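Local coordinates for protein glycoside Hydrolase Family 43_12 (Metagenome, PDB 7JVH) that probably hydrolyses glycosidic bonds of plant polysaccharides such as xylan or arabinan, as a family 43 glycoside hydrolase from a capybara gut metagenome, at residues 65-79 / 121-135. Numbering follows the deposited sequence.
Sequences SICRKGDDYYLVNSS and IYAPAIHYNKYNDTF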
# COMPACT_ATOMS: atom_id res chain seq x y z
N SER A 65 -7.99 1.37 6.57
CA SER A 65 -8.71 1.30 7.82
C SER A 65 -8.51 2.62 8.56
O SER A 65 -7.43 3.22 8.50
CB SER A 65 -8.18 0.14 8.67
OG SER A 65 -8.74 0.15 9.96
N ILE A 66 -9.55 3.06 9.26
CA ILE A 66 -9.58 4.38 9.87
C ILE A 66 -10.31 4.35 11.22
O ILE A 66 -11.32 3.66 11.38
CB ILE A 66 -10.22 5.42 8.91
CG1 ILE A 66 -10.17 6.82 9.50
CG2 ILE A 66 -11.64 5.03 8.53
CD1 ILE A 66 -10.31 7.91 8.44
N CYS A 67 -9.78 5.10 12.18
CA CYS A 67 -10.37 5.27 13.48
C CYS A 67 -10.26 6.73 13.92
O CYS A 67 -9.50 7.51 13.35
CB CYS A 67 -9.69 4.35 14.48
SG CYS A 67 -8.08 4.93 15.02
N ARG A 68 -11.02 7.09 14.97
CA ARG A 68 -11.02 8.42 15.53
C ARG A 68 -10.88 8.41 17.05
O ARG A 68 -11.52 7.60 17.73
CB ARG A 68 -12.31 9.16 15.15
CG ARG A 68 -12.40 10.58 15.68
CD ARG A 68 -13.64 11.29 15.15
NE ARG A 68 -14.06 12.36 16.05
CZ ARG A 68 -15.00 13.26 15.80
NH1 ARG A 68 -15.68 13.23 14.65
NH2 ARG A 68 -15.27 14.20 16.69
N LYS A 69 -10.03 9.31 17.56
CA LYS A 69 -9.98 9.68 18.97
C LYS A 69 -10.06 11.20 19.06
O LYS A 69 -9.15 11.90 18.59
CB LYS A 69 -8.69 9.18 19.61
CG LYS A 69 -8.58 9.52 21.09
CD LYS A 69 -7.18 9.30 21.62
CE LYS A 69 -7.11 9.67 23.08
NZ LYS A 69 -5.72 9.55 23.59
N GLY A 70 -11.16 11.71 19.64
CA GLY A 70 -11.40 13.13 19.78
C GLY A 70 -11.40 13.85 18.44
O GLY A 70 -12.17 13.50 17.53
N ASP A 71 -10.52 14.86 18.31
CA ASP A 71 -10.35 15.62 17.07
C ASP A 71 -9.45 14.94 16.05
O ASP A 71 -9.34 15.43 14.92
CB ASP A 71 -9.76 17.01 17.36
CG ASP A 71 -10.65 17.86 18.23
OD1 ASP A 71 -11.87 17.57 18.30
OD2 ASP A 71 -10.13 18.83 18.83
N ASP A 72 -8.81 13.83 16.44
CA ASP A 72 -7.75 13.18 15.65
C ASP A 72 -8.20 11.90 14.94
O ASP A 72 -8.80 11.01 15.56
CB ASP A 72 -6.57 12.86 16.56
CG ASP A 72 -5.91 14.09 17.10
OD1 ASP A 72 -5.51 14.95 16.28
OD2 ASP A 72 -5.77 14.20 18.33
N TYR A 73 -7.88 11.83 13.64
CA TYR A 73 -8.14 10.67 12.80
C TYR A 73 -6.81 9.98 12.50
O TYR A 73 -5.79 10.63 12.34
CB TYR A 73 -8.81 11.07 11.47
CG TYR A 73 -10.17 11.69 11.60
CD1 TYR A 73 -11.30 10.91 11.81
CD2 TYR A 73 -10.35 13.09 11.51
CE1 TYR A 73 -12.56 11.49 11.93
CE2 TYR A 73 -11.59 13.66 11.64
CZ TYR A 73 -12.70 12.86 11.84
OH TYR A 73 -13.94 13.43 11.98
N TYR A 74 -6.85 8.65 12.43
CA TYR A 74 -5.70 7.83 12.05
C TYR A 74 -6.11 6.83 10.99
O TYR A 74 -7.18 6.23 11.07
CB TYR A 74 -5.09 7.13 13.27
CG TYR A 74 -4.61 8.09 14.35
CD1 TYR A 74 -5.48 8.55 15.32
CD2 TYR A 74 -3.30 8.54 14.38
CE1 TYR A 74 -5.05 9.43 16.31
CE2 TYR A 74 -2.86 9.41 15.36
CZ TYR A 74 -3.75 9.85 16.32
OH TYR A 74 -3.32 10.72 17.28
N LEU A 75 -5.27 6.69 9.96
CA LEU A 75 -5.58 5.88 8.79
C LEU A 75 -4.37 5.04 8.45
O LEU A 75 -3.24 5.54 8.45
CB LEU A 75 -5.94 6.80 7.62
CG LEU A 75 -5.99 6.22 6.20
CD1 LEU A 75 -7.30 5.49 5.91
CD2 LEU A 75 -5.73 7.35 5.20
N VAL A 76 -4.61 3.75 8.17
CA VAL A 76 -3.55 2.79 7.89
C VAL A 76 -3.88 1.89 6.70
O VAL A 76 -5.05 1.79 6.31
CB VAL A 76 -3.21 1.95 9.13
CG1 VAL A 76 -2.74 2.83 10.28
CG2 VAL A 76 -4.40 1.10 9.56
N ASN A 77 -2.84 1.26 6.15
CA ASN A 77 -2.89 0.48 4.92
C ASN A 77 -2.04 -0.81 5.00
O ASN A 77 -1.09 -0.90 5.79
CB ASN A 77 -2.38 1.33 3.76
CG ASN A 77 -3.16 2.63 3.60
OD1 ASN A 77 -2.74 3.71 4.06
ND2 ASN A 77 -4.30 2.54 2.93
N SER A 78 -2.39 -1.80 4.17
CA SER A 78 -1.59 -2.99 3.98
C SER A 78 -0.33 -2.63 3.20
O SER A 78 -0.29 -1.62 2.52
CB SER A 78 -2.39 -4.07 3.25
OG SER A 78 -3.01 -3.58 2.09
N SER A 79 0.71 -3.47 3.33
CA SER A 79 2.02 -3.20 2.76
C SER A 79 2.82 -4.41 2.29
O SER A 79 3.89 -4.25 1.68
CB SER A 79 2.86 -2.38 3.74
OG SER A 79 2.88 -2.95 5.03
N ILE A 121 2.18 -8.44 5.13
CA ILE A 121 1.11 -7.74 5.85
C ILE A 121 -0.14 -7.54 4.98
O ILE A 121 -0.14 -6.73 4.05
CB ILE A 121 1.59 -6.38 6.36
CG1 ILE A 121 2.80 -6.54 7.29
CG2 ILE A 121 0.45 -5.67 7.08
CD1 ILE A 121 2.55 -7.36 8.53
N TYR A 122 -1.20 -8.28 5.30
CA TYR A 122 -2.49 -8.17 4.62
C TYR A 122 -3.33 -7.01 5.24
O TYR A 122 -2.81 -6.17 5.98
CB TYR A 122 -3.22 -9.53 4.67
CG TYR A 122 -2.79 -10.48 3.55
CD1 TYR A 122 -1.48 -10.49 3.06
CD2 TYR A 122 -3.70 -11.38 3.00
CE1 TYR A 122 -1.09 -11.36 2.04
CE2 TYR A 122 -3.32 -12.23 1.97
CZ TYR A 122 -2.01 -12.22 1.50
OH TYR A 122 -1.65 -13.05 0.47
N ALA A 123 -4.62 -6.96 4.89
CA ALA A 123 -5.52 -5.89 5.33
C ALA A 123 -5.35 -5.53 6.79
O ALA A 123 -5.49 -6.37 7.67
CB ALA A 123 -6.96 -6.28 5.06
N PRO A 124 -5.01 -4.26 7.11
CA PRO A 124 -4.99 -3.78 8.48
C PRO A 124 -6.36 -3.31 8.96
O PRO A 124 -7.18 -2.90 8.13
CB PRO A 124 -4.04 -2.59 8.39
CG PRO A 124 -4.28 -2.04 7.04
CD PRO A 124 -4.56 -3.24 6.15
N ALA A 125 -6.61 -3.40 10.27
CA ALA A 125 -7.73 -2.74 10.92
C ALA A 125 -7.26 -2.02 12.19
O ALA A 125 -6.84 -2.66 13.15
CB ALA A 125 -8.83 -3.74 11.25
N ILE A 126 -7.29 -0.68 12.16
CA ILE A 126 -6.93 0.15 13.32
C ILE A 126 -8.21 0.52 14.10
O ILE A 126 -9.28 0.59 13.53
CB ILE A 126 -6.11 1.40 12.89
CG1 ILE A 126 -5.47 2.06 14.12
CG2 ILE A 126 -6.96 2.41 12.13
CD1 ILE A 126 -4.63 3.28 13.80
N HIS A 127 -8.07 0.71 15.41
CA HIS A 127 -9.21 0.95 16.30
C HIS A 127 -8.76 1.75 17.49
O HIS A 127 -7.62 1.65 17.91
CB HIS A 127 -9.78 -0.37 16.82
CG HIS A 127 -10.30 -1.26 15.74
ND1 HIS A 127 -11.61 -1.19 15.31
CD2 HIS A 127 -9.73 -2.29 15.04
CE1 HIS A 127 -11.81 -2.09 14.36
NE2 HIS A 127 -10.70 -2.78 14.20
N TYR A 128 -9.68 2.54 18.05
CA TYR A 128 -9.49 3.19 19.33
C TYR A 128 -10.56 2.72 20.30
O TYR A 128 -11.75 2.88 20.04
CB TYR A 128 -9.51 4.71 19.21
CG TYR A 128 -9.49 5.38 20.56
CD1 TYR A 128 -8.31 5.48 21.28
CD2 TYR A 128 -10.66 5.89 21.13
CE1 TYR A 128 -8.29 6.08 22.53
CE2 TYR A 128 -10.64 6.48 22.38
CZ TYR A 128 -9.46 6.57 23.08
OH TYR A 128 -9.44 7.17 24.30
N ASN A 129 -10.11 2.14 21.41
CA ASN A 129 -10.97 1.71 22.49
C ASN A 129 -11.05 2.83 23.52
O ASN A 129 -10.10 3.07 24.27
CB ASN A 129 -10.43 0.42 23.11
CG ASN A 129 -11.33 -0.13 24.19
OD1 ASN A 129 -12.36 0.46 24.53
ND2 ASN A 129 -10.95 -1.26 24.74
N LYS A 130 -12.20 3.51 23.53
CA LYS A 130 -12.43 4.64 24.43
C LYS A 130 -12.61 4.21 25.88
O LYS A 130 -12.44 5.01 26.79
CB LYS A 130 -13.64 5.46 23.96
CG LYS A 130 -14.98 4.78 24.16
CD LYS A 130 -16.09 5.56 23.50
CE LYS A 130 -17.40 4.80 23.57
NZ LYS A 130 -18.63 5.65 23.57
N TYR A 131 -12.93 2.93 26.08
CA TYR A 131 -13.17 2.37 27.41
C TYR A 131 -11.88 2.13 28.19
O TYR A 131 -11.87 2.24 29.41
CB TYR A 131 -14.02 1.10 27.34
CG TYR A 131 -15.33 1.30 26.61
CD1 TYR A 131 -16.39 2.00 27.21
CD2 TYR A 131 -15.50 0.83 25.32
CE1 TYR A 131 -17.57 2.21 26.53
CE2 TYR A 131 -16.69 1.02 24.64
CZ TYR A 131 -17.73 1.71 25.26
OH TYR A 131 -18.91 1.89 24.59
N ASN A 132 -10.79 1.80 27.48
CA ASN A 132 -9.45 1.68 28.07
C ASN A 132 -8.41 2.61 27.41
O ASN A 132 -7.22 2.39 27.54
CB ASN A 132 -8.97 0.22 28.05
CG ASN A 132 -8.60 -0.26 26.66
OD1 ASN A 132 -8.71 0.47 25.68
ND2 ASN A 132 -8.14 -1.51 26.57
N ASP A 133 -8.89 3.64 26.71
CA ASP A 133 -8.07 4.68 26.10
C ASP A 133 -6.81 4.10 25.42
O ASP A 133 -5.69 4.56 25.64
CB ASP A 133 -7.71 5.75 27.16
CG ASP A 133 -7.04 6.98 26.58
OD1 ASP A 133 -7.17 7.26 25.37
OD2 ASP A 133 -6.37 7.69 27.36
N THR A 134 -7.03 3.08 24.57
CA THR A 134 -5.95 2.30 23.97
C THR A 134 -6.20 2.09 22.50
O THR A 134 -7.34 1.83 22.10
CB THR A 134 -5.79 0.91 24.63
OG1 THR A 134 -5.73 1.04 26.05
CG2 THR A 134 -4.51 0.23 24.13
N PHE A 135 -5.13 2.19 21.71
CA PHE A 135 -5.15 1.93 20.27
C PHE A 135 -4.76 0.47 19.98
O PHE A 135 -4.03 -0.16 20.74
CB PHE A 135 -4.23 2.90 19.53
CG PHE A 135 -4.71 4.33 19.52
CD1 PHE A 135 -4.45 5.19 20.59
CD2 PHE A 135 -5.43 4.82 18.43
CE1 PHE A 135 -4.89 6.50 20.58
CE2 PHE A 135 -5.87 6.13 18.41
CZ PHE A 135 -5.60 6.97 19.49
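Two neighbouring blades of the five-bladed beta-propeller of family 43 meet here through their first strands, 65-69 and 125-129. The axes of these two strands run nearly parallel (6°), 5.6 Å apart at closest approach. I126 N donates a hydrogen bond to S65 OG (2.8 Å, N-H...O angle 154°). A chi1 of 173° swings this hydroxyl trans to the serine's own N and up to that amide; D306 of strand 300-308 holds the same hydroxyl. I126 packs its CB against V76 CG2 and its CD1 against Y74 CB, both on strand 72-76, while P124, earlier in the chain, sets CG 3.3 Å from N77 C. F135 turns its edge toward the Y74 ring face and meets C67 SG near its own ring plane. The extended K69 chain lays CG over the centre of the Y128 ring, 3.6 Å above the plane, and NZ makes a salt bridge to D133 OD1 whose hydrogen bond is weak (3.2 Å). Y128 OH donates to D133 OD1 at 2.5 Å; an alanine in place of this tyrosine would probably leave the K69 chain without a ring to lie on, and D133 OD1 without that donor. Apolar packing, with one side-chain-to-backbone bond, thus joins the blades, and the D133 carboxylate, also gripped by Y128 OH, probably balances the charge of K69.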